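Local coordinates for protein nucleoside-diphosphate-sugar epimerase (Pseudomonas aeruginosa, PDB 2X4G) that probably binds a nicotinamide dinucleotide in a Rossmann fold and acts on nucleotide-activated sugars, although its exact substrate and reaction remain uncertain, at residues L19-G23 with Q49-L53; P58-V62 with R73-L78; P119-Y123 with A229-I235; A127-H133 with G302-L306; V216-E221 with F317-L323. All coordinates share one frame; numbering follows the deposited sequence.

In the fold
Contacts 1 to 3 join parts of the Rossmann domain to one another, while contacts 4 and 5 tie the C-terminal part of the chain to it. Contacts 1 and 2 follow one another along the chain and touch, their centres about 14 Å apart, at the edge of the mixed sheet where strand 59-62 pairs with strand 39-44. Contact 3 joins strand 121-124 of the same sheet to the last turn of helix 219-232, whose first turn belongs to contact 5. Contacts 3, 4 and 5 interleave in sequence, so the C-terminal part is drawn back onto the sheet and the loop after strand 121-124. Contacts 2 and 4 lie furthest apart, about 35 Å between centres, on opposite sides of the chain's centre.

Contact 1: L19-G23 with Q49-L53; sequences LGATG and QIQRL
Ala21 and Thr22 lie in the glycine-rich turn that links the first strand of the Rossmann fold, 15-19, to helix 24-35, and both rest against the short 3-10 segment that follows strand 39-44. The turn is of type I from Gly20 to Gly23, closed by Gly23 N donating to Gly20 O at 3.2 Å, and the positive phi of Gly20 suits a glycine. Thr22 has its hydroxyl between the backbone N and the carbonyl carbon (chi1 59°), which swings CG2 to the side of the backbone N. There the methyl meets CD1 of Ile50, the two side chains running at about a right angle, while Gln49 O lies 3.8 Å from the same Thr22 CG2. Ile50 CD1 also reaches Ala21 CB, 4.0 Å away. The other neighbour of that alanine methyl is the branch CD2 of Leu53, 3.7 Å from Ala21 CB. Leucine and alanine alike continue onto Leu42 of strand 39-44. Arg52, bent at chi2 and chi3, brings the edge of its guanidinium to the threonine: NH1 passes alongside Thr22 CB, and NH2 donates to Thr22 O at 3.2 Å. That bond is nearly straight (164°), lies in the guanidinium plane and arrives in the carbonyl plane on a lone pair. In this family the glycine-rich turn normally receives the dinucleotide's phosphates. The chemistry is consistent with methyl groups spacing the turn from the 3-10 segment and one arginine N-H holding the carbonyl of Thr22, just before the N-cap Gly23.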
# COMPACT_ATOMS: atom_id res chain seq x y z
N LEU A 19 -24.60 0.70 -19.73
CA LEU A 19 -23.95 -0.31 -18.89
C LEU A 19 -23.36 0.40 -17.72
O LEU A 19 -22.77 1.47 -17.89
CB LEU A 19 -22.82 -1.03 -19.62
CG LEU A 19 -23.34 -2.00 -20.68
CD1 LEU A 19 -23.67 -1.24 -21.98
CD2 LEU A 19 -22.38 -3.14 -20.93
N GLY A 20 -23.48 -0.19 -16.54
CA GLY A 20 -22.96 0.40 -15.31
C GLY A 20 -23.89 1.45 -14.75
O GLY A 20 -23.45 2.40 -14.12
N ALA A 21 -25.19 1.24 -14.97
CA ALA A 21 -26.23 2.16 -14.54
C ALA A 21 -26.40 2.32 -13.04
O ALA A 21 -27.00 3.28 -12.59
CB ALA A 21 -27.55 1.72 -15.12
N THR A 22 -25.87 1.39 -12.25
CA THR A 22 -26.00 1.48 -10.79
C THR A 22 -24.88 2.33 -10.17
O THR A 22 -24.98 2.72 -9.02
CB THR A 22 -25.98 0.09 -10.14
OG1 THR A 22 -24.76 -0.56 -10.49
CG2 THR A 22 -27.13 -0.76 -10.63
N GLY A 23 -23.82 2.60 -10.93
CA GLY A 23 -22.81 3.55 -10.47
C GLY A 23 -23.32 4.99 -10.53
O GLY A 23 -24.34 5.26 -11.16
N GLN A 49 -27.72 -4.72 -8.56
CA GLN A 49 -29.02 -4.39 -8.02
C GLN A 49 -29.69 -3.23 -8.76
O GLN A 49 -29.83 -2.11 -8.28
CB GLN A 49 -28.92 -4.13 -6.54
CG GLN A 49 -30.17 -4.64 -5.90
CD GLN A 49 -30.04 -4.79 -4.44
OE1 GLN A 49 -29.00 -5.24 -3.92
NE2 GLN A 49 -31.11 -4.42 -3.73
N ILE A 50 -30.13 -3.60 -9.94
CA ILE A 50 -30.63 -2.69 -10.92
C ILE A 50 -32.07 -2.28 -10.55
O ILE A 50 -32.55 -1.26 -11.02
CB ILE A 50 -30.51 -3.38 -12.30
CG1 ILE A 50 -30.36 -2.33 -13.42
CG2 ILE A 50 -31.64 -4.39 -12.52
CD1 ILE A 50 -29.09 -1.50 -13.33
N GLN A 51 -32.73 -3.03 -9.69
CA GLN A 51 -34.06 -2.64 -9.19
C GLN A 51 -34.08 -1.28 -8.47
O GLN A 51 -35.16 -0.75 -8.22
CB GLN A 51 -34.67 -3.73 -8.28
CG GLN A 51 -33.80 -4.15 -7.08
CD GLN A 51 -33.04 -5.49 -7.30
OE1 GLN A 51 -32.19 -5.61 -8.20
NE2 GLN A 51 -33.34 -6.49 -6.45
N ARG A 52 -32.92 -0.72 -8.13
CA ARG A 52 -32.86 0.67 -7.67
C ARG A 52 -33.27 1.67 -8.75
O ARG A 52 -33.49 2.83 -8.45
CB ARG A 52 -31.46 1.07 -7.19
CG ARG A 52 -30.93 0.25 -6.04
CD ARG A 52 -30.02 1.03 -5.06
NE ARG A 52 -29.21 2.03 -5.73
CZ ARG A 52 -28.21 1.76 -6.57
NH1 ARG A 52 -27.87 0.50 -6.85
NH2 ARG A 52 -27.54 2.76 -7.13
N LEU A 53 -33.33 1.23 -10.01
CA LEU A 53 -33.67 2.09 -11.13
C LEU A 53 -35.05 1.76 -11.72
O LEU A 53 -35.46 2.33 -12.75
CB LEU A 53 -32.59 2.01 -12.21
CG LEU A 53 -31.36 2.87 -11.92
CD1 LEU A 53 -30.61 2.33 -10.74
CD2 LEU A 53 -30.44 2.93 -13.12

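Contact 2: P58-V62 with R73-L78; sequences PECRV and RALRGL
Arg61 and Arg76 lay their guanidinium groups face to face, centres 4.0 Å apart and planes 16° from parallel, each carbon standing over the centre of the other group. The rim of the Arg61 group is ringed by oxygens: Glu59 OE2 on one side, Ala74 O and Arg76 O on another, all close to its plane. Its NH2 gives both hydrogens across the contact, to Arg76 O at 2.7 Å and to Ala74 O at 2.9 Å. Arg61 NH2 lies in the carbonyl plane of Arg76 but above that of Ala74. On the strand side, Arg61 NH1 forms a salt bridge with Glu59 OE2, 2.9 Å long, and that oxygen is met from above the carboxylate plane. The carboxylate and the surrounding carbonyls probably offset the like charges of the two arginines; Glu59 OE2 lies 4.4 Å from Arg76 NH2, a proximity of charges alone, with no N-H pointing at the oxygen. Glu59 has a second cation in Lys15, paired to its other oxygen. Strand 59-62 is the outermost of the parallel Rossmann strands on this side, next to 39-44, and helix 68-74 ends directly beside it, so the arginine reaches from the strand to carbonyls at the helix's C-terminal end. A straight chain makes this possible: extended from CG to NE, it runs past the helix end with CB 3.8 Å from Ala74 CB. Arg76 holds its own half of the stack, since its NH1 donates to Arg73 O at 2.7 Å. Arg76 N reaches that same oxygen from the opposite face of the carbonyl plane.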
# COMPACT_ATOMS: atom_id res chain seq x y z
N PRO A 58 -37.44 1.16 -16.74
CA PRO A 58 -36.45 0.77 -17.73
C PRO A 58 -36.78 -0.56 -18.32
O PRO A 58 -37.55 -1.31 -17.74
CB PRO A 58 -35.17 0.62 -16.89
CG PRO A 58 -35.66 0.10 -15.59
CD PRO A 58 -37.05 0.71 -15.39
N GLU A 59 -36.18 -0.85 -19.46
CA GLU A 59 -36.17 -2.21 -19.99
C GLU A 59 -34.80 -2.76 -19.58
O GLU A 59 -33.79 -2.10 -19.81
CB GLU A 59 -36.37 -2.18 -21.51
CG GLU A 59 -36.03 -3.46 -22.25
CD GLU A 59 -36.23 -3.35 -23.77
OE1 GLU A 59 -36.52 -2.25 -24.30
OE2 GLU A 59 -36.09 -4.39 -24.44
N CYS A 60 -34.76 -3.92 -18.94
CA CYS A 60 -33.52 -4.47 -18.40
C CYS A 60 -33.12 -5.67 -19.17
O CYS A 60 -33.95 -6.55 -19.42
CB CYS A 60 -33.69 -4.87 -16.96
SG CYS A 60 -33.96 -3.45 -15.94
N ARG A 61 -31.84 -5.73 -19.51
CA ARG A 61 -31.28 -6.86 -20.24
C ARG A 61 -30.08 -7.38 -19.47
O ARG A 61 -29.20 -6.61 -19.12
CB ARG A 61 -30.88 -6.40 -21.63
CG ARG A 61 -32.05 -5.77 -22.39
CD ARG A 61 -31.65 -5.28 -23.76
NE ARG A 61 -32.82 -4.92 -24.55
CZ ARG A 61 -32.78 -4.48 -25.80
NH1 ARG A 61 -33.91 -4.19 -26.41
NH2 ARG A 61 -31.62 -4.33 -26.43
N VAL A 62 -30.08 -8.68 -19.17
CA VAL A 62 -29.02 -9.27 -18.35
C VAL A 62 -27.84 -9.65 -19.23
O VAL A 62 -28.02 -10.19 -20.32
CB VAL A 62 -29.50 -10.49 -17.55
CG1 VAL A 62 -28.41 -10.94 -16.57
CG2 VAL A 62 -30.74 -10.17 -16.78
N ARG A 73 -26.80 -9.83 -27.61
CA ARG A 73 -28.23 -9.90 -27.48
C ARG A 73 -28.74 -8.66 -26.73
O ARG A 73 -29.72 -8.04 -27.15
CB ARG A 73 -28.63 -11.20 -26.76
CG ARG A 73 -30.16 -11.43 -26.63
CD ARG A 73 -30.48 -12.25 -25.37
NE ARG A 73 -29.96 -13.62 -25.49
CZ ARG A 73 -29.77 -14.48 -24.49
NH1 ARG A 73 -30.02 -14.13 -23.22
NH2 ARG A 73 -29.31 -15.70 -24.75
N ALA A 74 -28.07 -8.28 -25.66
CA ALA A 74 -28.46 -7.09 -24.91
C ALA A 74 -28.27 -5.79 -25.71
O ALA A 74 -28.93 -4.79 -25.42
CB ALA A 74 -27.72 -7.01 -23.60
N LEU A 75 -27.38 -5.80 -26.69
CA LEU A 75 -27.14 -4.63 -27.54
C LEU A 75 -27.99 -4.59 -28.83
O LEU A 75 -27.78 -3.72 -29.69
CB LEU A 75 -25.66 -4.56 -27.90
CG LEU A 75 -24.69 -4.36 -26.73
CD1 LEU A 75 -23.29 -4.60 -27.22
CD2 LEU A 75 -24.80 -2.97 -26.08
N ARG A 76 -28.93 -5.52 -28.98
CA ARG A 76 -29.81 -5.54 -30.15
C ARG A 76 -30.73 -4.30 -30.15
O ARG A 76 -31.22 -3.87 -29.09
CB ARG A 76 -30.64 -6.83 -30.17
CG ARG A 76 -31.83 -6.83 -29.18
CD ARG A 76 -32.40 -8.23 -28.94
NE ARG A 76 -33.51 -8.21 -27.97
CZ ARG A 76 -33.38 -8.31 -26.64
NH1 ARG A 76 -32.19 -8.46 -26.05
NH2 ARG A 76 -34.46 -8.27 -25.88
N GLY A 77 -30.95 -3.74 -31.34
CA GLY A 77 -32.04 -2.79 -31.58
C GLY A 77 -31.97 -1.52 -30.78
O GLY A 77 -33.00 -1.00 -30.33
N LEU A 78 -30.75 -1.02 -30.60
CA LEU A 78 -30.50 0.21 -29.90
C LEU A 78 -30.14 1.29 -30.88
O LEU A 78 -29.53 1.01 -31.93
CB LEU A 78 -29.32 0.04 -28.95
CG LEU A 78 -29.44 -0.92 -27.77
CD1 LEU A 78 -28.10 -0.90 -27.04
CD2 LEU A 78 -30.59 -0.56 -26.83

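Contact 3: P119-Y123 with A229-I235; sequences PRILY and ALERGRI
Arg120 sends its side chain from just before strand 121-124 toward the last turn of a helix, and most of its length past CB follows a single carbonyl, that of Leu230. CB leads toward the helix, and the chain then bends at chi2 (67°). The bend brings CG within 3.2 Å of Leu230 O, and CD also passes close by. NE then donates to Leu230 O at 2.7 Å, almost straight at 175°, nearly along the C=O axis and within the guanidinium plane. Further out, NH1 meets the end of Ile235, whose CD1 lies 3.9 Å from Arg120 NH1, the two side chains crossing at about a right angle. NH2 adds a weak bond back to Leu230 O and points at Gly233 O; the modelled NH2 to Gly233 O distance is too short to be trusted, so that bond is doubtful.

Strand 121-124 lies inside the Rossmann sheet, between strands 80-83 and 176-185, and helix 219-232 packs over it with its C-terminal end at Arg120. Gly233 is where the chain leaves the helix, its N donating to Ala229 O. Below the arginine the joint is apolar. Leu122, its CG anti to the backbone N (chi1 177°), puts CD1 against Ala229 CB at 3.6 Å. Leu122 CB lies 3.8 Å from CD1 of Leu230, a methyl that also rests on the strand backbone near Arg120 O. Leu122 also touches Val177 of the neighbouring strand 176-185.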
# COMPACT_ATOMS: atom_id res chain seq x y z
N PRO A 119 -25.19 1.85 -33.65
CA PRO A 119 -24.75 2.97 -34.50
C PRO A 119 -23.95 4.03 -33.79
O PRO A 119 -23.28 4.81 -34.45
CB PRO A 119 -26.07 3.58 -35.00
CG PRO A 119 -27.16 3.01 -34.16
CD PRO A 119 -26.57 2.05 -33.16
N ARG A 120 -23.98 4.05 -32.46
CA ARG A 120 -23.59 5.20 -31.67
C ARG A 120 -23.11 4.72 -30.29
O ARG A 120 -23.89 4.15 -29.53
CB ARG A 120 -24.85 6.06 -31.55
CG ARG A 120 -24.68 7.54 -31.46
CD ARG A 120 -24.12 8.24 -32.69
NE ARG A 120 -23.54 9.49 -32.22
CZ ARG A 120 -22.69 10.26 -32.88
NH1 ARG A 120 -22.31 9.96 -34.12
NH2 ARG A 120 -22.24 11.37 -32.29
N ILE A 121 -21.82 4.89 -29.98
CA ILE A 121 -21.23 4.36 -28.74
C ILE A 121 -20.44 5.46 -28.03
O ILE A 121 -19.56 6.08 -28.62
CB ILE A 121 -20.24 3.17 -29.01
CG1 ILE A 121 -20.93 2.00 -29.72
CG2 ILE A 121 -19.62 2.65 -27.74
CD1 ILE A 121 -20.06 1.33 -30.80
N LEU A 122 -20.74 5.71 -26.76
CA LEU A 122 -19.97 6.67 -25.96
C LEU A 122 -19.30 5.92 -24.84
O LEU A 122 -19.96 5.19 -24.09
CB LEU A 122 -20.85 7.79 -25.37
CG LEU A 122 -20.13 8.79 -24.46
CD1 LEU A 122 -19.37 9.83 -25.27
CD2 LEU A 122 -21.10 9.48 -23.56
N TYR A 123 -17.99 6.10 -24.73
CA TYR A 123 -17.19 5.45 -23.73
C TYR A 123 -16.82 6.52 -22.72
O TYR A 123 -16.41 7.62 -23.09
CB TYR A 123 -15.94 4.83 -24.36
CG TYR A 123 -14.93 4.50 -23.32
CD1 TYR A 123 -13.90 5.39 -23.03
CD2 TYR A 123 -15.04 3.35 -22.55
CE1 TYR A 123 -12.98 5.12 -22.03
CE2 TYR A 123 -14.13 3.08 -21.55
CZ TYR A 123 -13.11 3.97 -21.30
OH TYR A 123 -12.20 3.72 -20.31
N ALA A 229 -23.05 14.07 -25.62
CA ALA A 229 -21.91 13.59 -26.40
C ALA A 229 -22.38 12.46 -27.28
O ALA A 229 -22.01 12.42 -28.44
CB ALA A 229 -20.80 13.09 -25.49
N LEU A 230 -23.20 11.57 -26.72
CA LEU A 230 -23.64 10.36 -27.41
C LEU A 230 -24.43 10.75 -28.64
O LEU A 230 -24.16 10.23 -29.72
CB LEU A 230 -24.49 9.46 -26.49
CG LEU A 230 -25.11 8.17 -27.05
CD1 LEU A 230 -24.08 7.11 -27.27
CD2 LEU A 230 -26.16 7.64 -26.11
N GLU A 231 -25.37 11.68 -28.49
CA GLU A 231 -26.20 12.10 -29.61
C GLU A 231 -25.46 13.00 -30.59
O GLU A 231 -25.75 12.95 -31.77
CB GLU A 231 -27.46 12.83 -29.13
CG GLU A 231 -28.44 11.95 -28.36
CD GLU A 231 -29.83 12.58 -28.22
OE1 GLU A 231 -30.01 13.49 -27.39
OE2 GLU A 231 -30.75 12.13 -28.95
N ARG A 232 -24.50 13.80 -30.10
CA ARG A 232 -23.96 14.94 -30.88
C ARG A 232 -22.46 14.98 -31.14
O ARG A 232 -22.03 15.72 -31.99
CB ARG A 232 -24.33 16.27 -30.24
CG ARG A 232 -25.81 16.56 -30.27
CD ARG A 232 -26.15 17.85 -29.54
NE ARG A 232 -27.54 17.82 -29.08
CZ ARG A 232 -28.06 18.66 -28.18
NH1 ARG A 232 -27.32 19.60 -27.61
NH2 ARG A 232 -29.34 18.54 -27.83
N GLY A 233 -21.67 14.22 -30.40
CA GLY A 233 -20.22 14.24 -30.62
C GLY A 233 -19.77 13.74 -31.98
O GLY A 233 -20.44 12.92 -32.61
N ARG A 234 -18.63 14.23 -32.44
CA ARG A 234 -17.97 13.66 -33.61
C ARG A 234 -17.28 12.33 -33.24
O ARG A 234 -16.62 12.20 -32.20
CB ARG A 234 -16.97 14.64 -34.23
CG ARG A 234 -17.59 15.98 -34.67
CD ARG A 234 -16.72 16.78 -35.66
NE ARG A 234 -15.28 16.65 -35.40
CZ ARG A 234 -14.58 17.33 -34.48
NH1 ARG A 234 -13.28 17.12 -34.36
NH2 ARG A 234 -15.17 18.22 -33.68
N ILE A 235 -17.47 11.35 -34.11
CA ILE A 235 -16.98 9.99 -33.93
C ILE A 235 -15.48 10.09 -33.75
O ILE A 235 -14.81 10.74 -34.53
CB ILE A 235 -17.31 9.08 -35.18
CG1 ILE A 235 -18.82 9.19 -35.60
CG2 ILE A 235 -16.91 7.64 -34.93
CD1 ILE A 235 -19.27 10.59 -36.41

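Contact 4: A127-H133 with G302-L306; sequences AYAMPRH and GGQFL
Gln304 fills the close-fitting half of this contact, its amide held at both ends by the backbone facing it. NE2 donates to Pro131 O at 3.1 Å, from above the carbonyl plane, while OE1 accepts from His133 N, also at 3.1 Å. Two bonds of opposite sense fix the amide's rotation and tell its oxygen from its nitrogen. An extended chain beyond CG carries it there. Nearby, Leu306 closes the inner side: CD1 touches Ala127 CB at 3.9 Å, and CD2 meets Met130 CE. Tyr128 lies obliquely against the glycines, OH 3.7 Å from Gly303 CA, and its hydroxyl is hydrogen-bonded to Arg214.

The first segment belongs to the loop after strand 121-124, which in short-chain dehydrogenase folds leads into the active-site region, and the second comes from the C-terminal part of the chain; Leu306 also reaches strands 213-218 and 238-247.

The solvent side is looser and belongs to Arg132. This exposed side chain slides past Gln304 in the opposite direction, bends at chi3 (-69°) and gives NH1 to Gly303 O at 3.3 Å, with a weaker second bond from NH2.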
# COMPACT_ATOMS: atom_id res chain seq x y z
N ALA A 127 -9.66 12.12 -17.33
CA ALA A 127 -8.80 13.23 -17.68
C ALA A 127 -7.36 12.88 -17.39
O ALA A 127 -6.44 13.62 -17.77
CB ALA A 127 -9.21 14.47 -16.90
N TYR A 128 -7.15 11.76 -16.69
CA TYR A 128 -5.81 11.25 -16.39
C TYR A 128 -5.19 10.53 -17.59
O TYR A 128 -3.97 10.28 -17.61
CB TYR A 128 -5.83 10.37 -15.15
CG TYR A 128 -6.09 11.15 -13.87
CD1 TYR A 128 -5.03 11.63 -13.10
CD2 TYR A 128 -7.38 11.41 -13.43
CE1 TYR A 128 -5.27 12.36 -11.93
CE2 TYR A 128 -7.62 12.14 -12.27
CZ TYR A 128 -6.57 12.60 -11.53
OH TYR A 128 -6.81 13.32 -10.38
N ALA A 129 -6.00 10.24 -18.62
CA ALA A 129 -5.48 9.81 -19.91
C ALA A 129 -4.73 10.94 -20.63
O ALA A 129 -4.06 10.70 -21.63
CB ALA A 129 -6.60 9.25 -20.81
N MET A 130 -4.84 12.17 -20.14
CA MET A 130 -4.20 13.31 -20.77
C MET A 130 -3.00 13.72 -19.94
O MET A 130 -3.02 13.56 -18.72
CB MET A 130 -5.16 14.48 -20.87
CG MET A 130 -6.56 14.14 -21.38
SD MET A 130 -7.57 15.65 -21.49
CE MET A 130 -7.64 16.21 -19.79
N PRO A 131 -1.94 14.22 -20.60
CA PRO A 131 -0.84 14.82 -19.87
C PRO A 131 -1.22 16.21 -19.39
O PRO A 131 -2.26 16.75 -19.79
CB PRO A 131 0.27 14.88 -20.91
CG PRO A 131 -0.43 15.01 -22.20
CD PRO A 131 -1.68 14.20 -22.05
N ARG A 132 -0.37 16.79 -18.55
CA ARG A 132 -0.62 18.10 -17.95
C ARG A 132 -0.38 19.19 -19.00
O ARG A 132 0.55 19.10 -19.78
CB ARG A 132 0.28 18.27 -16.73
CG ARG A 132 0.03 19.53 -15.90
CD ARG A 132 0.91 19.57 -14.64
NE ARG A 132 0.51 18.54 -13.68
CZ ARG A 132 -0.55 18.62 -12.88
NH1 ARG A 132 -1.35 19.69 -12.91
NH2 ARG A 132 -0.83 17.62 -12.05
N HIS A 133 -1.21 20.21 -19.05
CA HIS A 133 -0.98 21.24 -20.05
C HIS A 133 0.46 21.75 -19.91
O HIS A 133 0.84 22.20 -18.82
CB HIS A 133 -1.96 22.40 -19.88
CG HIS A 133 -2.02 23.32 -21.07
ND1 HIS A 133 -1.08 24.29 -21.30
CD2 HIS A 133 -2.92 23.41 -22.08
CE1 HIS A 133 -1.39 24.94 -22.41
NE2 HIS A 133 -2.51 24.43 -22.89
N GLY A 302 -2.63 15.13 -8.24
CA GLY A 302 -2.03 15.23 -9.56
C GLY A 302 -3.04 15.57 -10.64
O GLY A 302 -2.81 15.27 -11.81
N GLY A 303 -4.16 16.19 -10.27
CA GLY A 303 -5.19 16.54 -11.25
C GLY A 303 -4.91 17.91 -11.83
O GLY A 303 -4.03 18.61 -11.32
N GLN A 304 -5.64 18.29 -12.88
CA GLN A 304 -5.56 19.66 -13.43
C GLN A 304 -6.93 20.29 -13.68
O GLN A 304 -7.96 19.62 -13.59
CB GLN A 304 -4.74 19.69 -14.72
CG GLN A 304 -5.29 18.84 -15.85
CD GLN A 304 -4.39 18.88 -17.07
OE1 GLN A 304 -3.71 19.88 -17.32
NE2 GLN A 304 -4.38 17.80 -17.84
N PHE A 305 -6.92 21.59 -13.98
CA PHE A 305 -8.12 22.30 -14.41
C PHE A 305 -8.42 21.86 -15.83
O PHE A 305 -7.50 21.51 -16.57
CB PHE A 305 -7.93 23.83 -14.41
CG PHE A 305 -7.87 24.47 -13.03
CD1 PHE A 305 -8.26 23.80 -11.88
CD2 PHE A 305 -7.43 25.77 -12.90
CE1 PHE A 305 -8.21 24.43 -10.63
CE2 PHE A 305 -7.38 26.39 -11.66
CZ PHE A 305 -7.77 25.71 -10.53
N LEU A 306 -9.70 21.89 -16.19
CA LEU A 306 -10.17 21.43 -17.48
C LEU A 306 -10.89 22.57 -18.22
O LEU A 306 -11.55 23.39 -17.59
CB LEU A 306 -11.08 20.22 -17.31
CG LEU A 306 -10.51 19.04 -16.50
CD1 LEU A 306 -11.36 17.77 -16.65
CD2 LEU A 306 -9.05 18.73 -16.86

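Contact 5: V216-E221 with F317-L323; sequences VIDAAE and FFSTTAL
Val216 opens the contact with its CG1 against Leu323 CD1, 4.0 Å away, the two side chains meeting at about a right angle. Next along the strand, Ile217 comes from the direction opposite to Phe317, its CD1 4.2 Å from the ring atom CZ. Asp218 ends strand 213-218 and is the N-cap of helix 219-232: the anti lone pair of its OD2 accepts from Glu221 N at 3.2 Å. A water donates to the same OD2 and lies within weak reach of Thr321 OG1, and OD1 is taken by Thr326 and by a salt bridge to Arg329. A second water accepts from Asp218 N and donates to Ser319 OG. Glu221, in the first turn of the helix, carries most of the contact. Its chain bends at chi2 (-134°), sending the carboxylate into the loop ahead of helix 323-336. OE2 receives Ser319 OG almost head-on to the C-O bond, Thr320 N on the syn lone pair at 3.1 Å, and Thr321 N from above the carboxylate plane at 3.3 Å. Thr321 OG1, 3.0 Å from Glu221 OE2, is a further, weak partner. Below, Phe317 CE2 lies 3.7 Å from Glu221 O. With three donors gathered on one buried oxygen, Glu221 is probably ionised, and it ties the backbone N-H groups of Thr320 and Thr321 and the hydroxyl of Ser319 to the first turn of helix 219-232.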
# COMPACT_ATOMS: atom_id res chain seq x y z
N VAL A 216 -14.38 19.81 -10.76
CA VAL A 216 -15.49 19.12 -10.15
C VAL A 216 -16.75 19.37 -10.97
O VAL A 216 -16.93 20.48 -11.48
CB VAL A 216 -15.69 19.63 -8.72
CG1 VAL A 216 -17.06 19.26 -8.16
CG2 VAL A 216 -14.61 19.07 -7.85
N ILE A 217 -17.60 18.36 -11.12
CA ILE A 217 -18.83 18.48 -11.91
C ILE A 217 -20.00 17.83 -11.21
O ILE A 217 -19.87 16.80 -10.56
CB ILE A 217 -18.71 17.91 -13.36
CG1 ILE A 217 -19.92 18.36 -14.20
CG2 ILE A 217 -18.58 16.39 -13.33
CD1 ILE A 217 -20.15 17.62 -15.45
N ASP A 218 -21.15 18.48 -11.35
CA ASP A 218 -22.38 18.05 -10.72
C ASP A 218 -22.84 16.74 -11.42
O ASP A 218 -22.76 16.61 -12.64
CB ASP A 218 -23.38 19.20 -10.82
CG ASP A 218 -24.79 18.86 -10.33
OD1 ASP A 218 -25.08 19.17 -9.16
OD2 ASP A 218 -25.62 18.34 -11.12
N ALA A 219 -23.28 15.77 -10.64
CA ALA A 219 -23.60 14.47 -11.19
C ALA A 219 -24.75 14.57 -12.19
O ALA A 219 -24.66 14.01 -13.29
CB ALA A 219 -23.95 13.51 -10.08
N ALA A 220 -25.81 15.27 -11.81
CA ALA A 220 -27.00 15.37 -12.66
C ALA A 220 -26.61 15.90 -14.02
O ALA A 220 -27.03 15.37 -15.03
CB ALA A 220 -28.10 16.25 -12.01
N GLU A 221 -25.77 16.93 -14.04
CA GLU A 221 -25.33 17.53 -15.29
C GLU A 221 -24.45 16.59 -16.08
O GLU A 221 -24.65 16.44 -17.29
CB GLU A 221 -24.59 18.86 -15.08
CG GLU A 221 -25.26 19.77 -14.09
CD GLU A 221 -25.37 21.20 -14.54
OE1 GLU A 221 -26.32 21.49 -15.30
OE2 GLU A 221 -24.56 22.04 -14.09
N PHE A 317 -23.25 21.87 -24.49
CA PHE A 317 -23.18 21.55 -23.07
C PHE A 317 -22.35 22.50 -22.22
O PHE A 317 -21.23 22.85 -22.57
CB PHE A 317 -22.65 20.15 -22.82
CG PHE A 317 -22.42 19.88 -21.38
CD1 PHE A 317 -21.19 20.12 -20.80
CD2 PHE A 317 -23.47 19.46 -20.57
CE1 PHE A 317 -20.99 19.90 -19.45
CE2 PHE A 317 -23.28 19.24 -19.23
CZ PHE A 317 -22.04 19.47 -18.66
N PHE A 318 -22.90 22.85 -21.07
CA PHE A 318 -22.12 23.52 -20.05
C PHE A 318 -22.92 23.55 -18.75
O PHE A 318 -24.13 23.48 -18.76
CB PHE A 318 -21.73 24.95 -20.50
CG PHE A 318 -22.90 25.86 -20.77
CD1 PHE A 318 -23.47 26.59 -19.75
CD2 PHE A 318 -23.40 25.99 -22.04
CE1 PHE A 318 -24.53 27.42 -19.98
CE2 PHE A 318 -24.47 26.84 -22.28
CZ PHE A 318 -25.03 27.55 -21.25
N SER A 319 -22.21 23.69 -17.63
CA SER A 319 -22.82 23.66 -16.31
C SER A 319 -23.51 24.97 -16.00
O SER A 319 -23.04 26.03 -16.41
CB SER A 319 -21.76 23.40 -15.24
OG SER A 319 -22.33 23.26 -13.95
N THR A 320 -24.64 24.87 -15.30
CA THR A 320 -25.37 26.03 -14.82
C THR A 320 -25.62 25.98 -13.30
O THR A 320 -26.14 26.93 -12.74
CB THR A 320 -26.72 26.23 -15.61
OG1 THR A 320 -27.45 25.01 -15.70
CG2 THR A 320 -26.44 26.67 -17.01
N THR A 321 -25.20 24.90 -12.65
CA THR A 321 -25.50 24.64 -11.23
C THR A 321 -24.42 25.24 -10.32
O THR A 321 -23.25 25.05 -10.54
CB THR A 321 -25.63 23.10 -10.96
OG1 THR A 321 -26.53 22.53 -11.91
CG2 THR A 321 -26.15 22.79 -9.57
N ALA A 322 -24.84 25.98 -9.29
CA ALA A 322 -23.91 26.48 -8.28
C ALA A 322 -23.27 25.28 -7.61
O ALA A 322 -23.96 24.29 -7.36
CB ALA A 322 -24.63 27.32 -7.26
N LEU A 323 -21.98 25.38 -7.32
CA LEU A 323 -21.23 24.34 -6.61
C LEU A 323 -21.79 24.00 -5.25
O LEU A 323 -21.68 22.87 -4.83
CB LEU A 323 -19.78 24.76 -6.39
CG LEU A 323 -18.86 23.71 -5.75
CD1 LEU A 323 -18.92 22.38 -6.53
CD2 LEU A 323 -17.45 24.26 -5.68
O HOH W 1 -21.03 21.36 -12.20
O HOH W 2 -27.98 19.64 -11.17